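Local coordinates for betainyl-CoA thiolase (Pseudomonas putida, PDB 2HLJ), which probably acts on acyl-CoA thioesters as a hotdog-fold enzyme of the 4HBT thioesterase family, with betainyl-CoA as the likely substrate, at the interface of chains A and B. Sequence-based numbering; all coordinates share one arbitrary frame. Chains: chain A/B, Hypothetical protein.

The interface of chains A and B. Residues chain A 25, 28, 64-69; chain B 58-62.
Strands 57-66 of the two chains meet edge to edge and antiparallel, so that the sheets of two hotdog-fold subunits join across a two-fold axis, a pairing common among 4HBT thioesterases. A:Ile64 and B:Ala62 exchange backbone hydrogen bonds, A:Ile64 N to B:Ala62 O at 2.7 Å, nearly along the C=O axis, and B:Ala62 N back to A:Ile64 O in the carbonyl plane. Beyond the bridged pairs, where B:Leu60 departs from the extended conformation, A:Tyr66 N reaches B:Leu60 O from above the carbonyl plane, straight at the hydrogen (169°). Water 1 bridges the same B:Leu60 O to A:Tyr66 O, so the B:Leu60 carbonyl is met by both an N-H and a water.

The A:Tyr66 side chain leaves with CG anti to its carbonyl carbon (chi1 -55°) and runs alongside B:Thr59. Its CB meets the rim of B:Phe58 at CZ, 3.8 Å away; CG and CD1 pass the B:Thr59 carbonyl oxygen; CE1 touches the methyl CG2 of B:Thr59 at 3.7 Å; the phenol OH ends in a weak hydrogen bond to A:Asp25 O. A:Ile64 CG1 lies over one ring face, toward the rim, while A:Tyr66 CD2 lies over the centre of the A:Tyr28 ring, 3.5 Å above its plane. The A:Tyr28 hydroxyl is fixed by A:His68 O, which accepts it on an in-plane lone pair, and B:Phe58, its CG anti to the backbone N, crosses A:Tyr28 at about a right angle. B:Thr59 OG1 donates to OD2 of A:Asp25, the first residue of helix 25-43, at 2.7 Å, approaching the carboxylate from 32° above its plane.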
loop_
_atom_site.group_PDB
_atom_site.type_symbol
_atom_site.label_atom_id
_atom_site.label_comp_id
_atom_site.label_asym_id
_atom_site.label_seq_id
_atom_site.Cartn_x
_atom_site.Cartn_y
_atom_site.Cartn_z
ATOM N N ASP A 25 7.989 -3.073 -1.152
ATOM C CA ASP A 25 6.661 -3.082 -0.537
ATOM C C ASP A 25 5.581 -2.507 -1.460
ATOM O O ASP A 25 4.491 -3.088 -1.595
ATOM C CB ASP A 25 6.653 -2.320 0.821
ATOM C CG ASP A 25 7.264 -0.888 0.749
ATOM O OD1 ASP A 25 7.624 -0.345 -0.349
ATOM O OD2 ASP A 25 7.421 -0.322 1.838
ATOM N N TYR A 28 4.246 -4.911 -4.260
ATOM C CA TYR A 28 3.207 -5.905 -3.880
ATOM C C TYR A 28 1.840 -5.259 -4.116
ATOM O O TYR A 28 0.959 -5.858 -4.736
ATOM C CB TYR A 28 3.263 -6.285 -2.421
ATOM C CG TYR A 28 4.409 -7.101 -1.872
ATOM C CD1 TYR A 28 5.638 -6.525 -1.627
ATOM C CD2 TYR A 28 4.213 -8.428 -1.454
ATOM C CE1 TYR A 28 6.653 -7.249 -1.067
ATOM C CE2 TYR A 28 5.226 -9.163 -0.871
ATOM C CZ TYR A 28 6.457 -8.561 -0.673
ATOM O OH TYR A 28 7.507 -9.254 -0.083
ATOM N N ILE A 64 -2.182 -3.600 4.248
ATOM C CA ILE A 64 -1.430 -4.675 3.655
ATOM C C ILE A 64 -0.503 -5.302 4.659
ATOM O O ILE A 64 0.208 -4.615 5.394
ATOM C CB ILE A 64 -0.712 -4.237 2.345
ATOM C CG1 ILE A 64 0.161 -5.356 1.829
ATOM C CG2 ILE A 64 0.109 -3.023 2.531
ATOM C CD1 ILE A 64 0.514 -5.111 0.392
ATOM N N ASN A 65 -0.571 -6.625 4.724
ATOM C CA ASN A 65 0.355 -7.405 5.531
ATOM C C ASN A 65 1.342 -8.095 4.651
ATOM O O ASN A 65 0.934 -8.790 3.730
ATOM C CB ASN A 65 -0.408 -8.434 6.309
ATOM C CG ASN A 65 -1.324 -7.790 7.296
ATOM O OD1 ASN A 65 -2.410 -7.333 6.938
ATOM N ND2 ASN A 65 -0.866 -7.676 8.529
ATOM N N TYR A 66 2.627 -7.974 4.977
ATOM C CA TYR A 66 3.672 -8.626 4.190
ATOM C C TYR A 66 4.251 -9.757 5.027
ATOM O O TYR A 66 4.858 -9.496 6.053
ATOM C CB TYR A 66 4.775 -7.634 3.850
ATOM C CG TYR A 66 4.320 -6.382 3.143
ATOM C CD1 TYR A 66 3.956 -5.235 3.865
ATOM C CD2 TYR A 66 4.375 -6.288 1.752
ATOM C CE1 TYR A 66 3.594 -4.076 3.217
ATOM C CE2 TYR A 66 4.036 -5.134 1.117
ATOM C CZ TYR A 66 3.629 -4.040 1.835
ATOM O OH TYR A 66 3.284 -2.899 1.139
ATOM N N LEU A 67 3.984 -11.000 4.621
ATOM C CA LEU A 67 4.393 -12.182 5.380
ATOM C C LEU A 67 5.738 -12.720 4.909
ATOM O O LEU A 67 6.478 -13.271 5.707
ATOM C CB LEU A 67 3.316 -13.272 5.304
ATOM C CG LEU A 67 1.940 -12.956 5.909
ATOM C CD1 LEU A 67 2.048 -12.315 7.308
ATOM C CD2 LEU A 67 1.100 -12.070 5.035
ATOM N N HIS A 68 6.067 -12.529 3.630
ATOM C CA HIS A 68 7.273 -13.089 3.047
ATOM C C HIS A 68 7.843 -12.216 1.949
ATOM O O HIS A 68 7.123 -11.559 1.170
ATOM C CB HIS A 68 6.980 -14.457 2.458
ATOM C CG HIS A 68 6.541 -15.449 3.479
ATOM N ND1 HIS A 68 7.434 -16.112 4.291
ATOM C CD2 HIS A 68 5.308 -15.847 3.865
ATOM C CE1 HIS A 68 6.768 -16.902 5.115
ATOM N NE2 HIS A 68 5.476 -16.753 4.883
ATOM N N GLU A 69 9.160 -12.194 1.931
ATOM C CA GLU A 69 9.923 -11.591 0.836
ATOM C C GLU A 69 9.648 -12.348 -0.439
ATOM O O GLU A 69 9.372 -13.555 -0.427
ATOM C CB GLU A 69 11.425 -11.588 1.154
ATOM C CG GLU A 69 12.114 -12.957 0.997
ATOM C CD GLU A 69 11.641 -14.011 2.031
ATOM O OE1 GLU A 69 11.135 -13.623 3.120
ATOM O OE2 GLU A 69 11.784 -15.228 1.755
ATOM N N PHE B 58 12.461 -4.426 6.078
ATOM C CA PHE B 58 11.376 -5.144 5.441
ATOM C C PHE B 58 10.088 -4.542 5.989
ATOM O O PHE B 58 9.896 -4.480 7.206
ATOM C CB PHE B 58 11.477 -6.635 5.782
ATOM C CG PHE B 58 10.358 -7.500 5.190
ATOM C CD1 PHE B 58 10.312 -7.780 3.822
ATOM C CD2 PHE B 58 9.363 -8.028 6.011
ATOM C CE1 PHE B 58 9.290 -8.583 3.284
ATOM C CE2 PHE B 58 8.335 -8.837 5.494
ATOM C CZ PHE B 58 8.294 -9.114 4.131
ATOM N N THR B 59 9.218 -4.060 5.116
ATOM C CA THR B 59 7.956 -3.532 5.597
ATOM C C THR B 59 7.088 -4.714 6.027
ATOM O O THR B 59 6.857 -5.609 5.234
ATOM C CB THR B 59 7.241 -2.716 4.541
ATOM O OG1 THR B 59 8.120 -1.702 4.021
ATOM C CG2 THR B 59 6.025 -2.049 5.179
ATOM N N LEU B 60 6.669 -4.720 7.285
ATOM C CA LEU B 60 5.856 -5.795 7.843
ATOM C C LEU B 60 4.376 -5.600 7.491
ATOM O O LEU B 60 3.674 -6.557 7.192
ATOM C CB LEU B 60 6.009 -5.856 9.365
ATOM C CG LEU B 60 7.363 -6.330 9.872
ATOM C CD1 LEU B 60 7.472 -6.153 11.367
ATOM C CD2 LEU B 60 7.569 -7.768 9.459
ATOM N N GLU B 61 3.942 -4.346 7.509
ATOM C CA GLU B 61 2.527 -4.011 7.547
ATOM C C GLU B 61 2.376 -2.523 7.294
ATOM O O GLU B 61 3.182 -1.728 7.764
ATOM C CB GLU B 61 1.994 -4.345 8.941
ATOM C CG GLU B 61 0.506 -4.447 9.076
ATOM C CD GLU B 61 0.076 -4.919 10.460
ATOM O OE1 GLU B 61 0.931 -5.256 11.326
ATOM O OE2 GLU B 61 -1.139 -4.980 10.673
ATOM N N ALA B 62 1.326 -2.141 6.578
ATOM C CA ALA B 62 1.030 -0.753 6.326
ATOM C C ALA B 62 -0.459 -0.562 6.136
ATOM O O ALA B 62 -1.158 -1.447 5.604
ATOM C CB ALA B 62 1.783 -0.257 5.073
HETATM O O HOH W 1 3.853 -9.068 8.607
#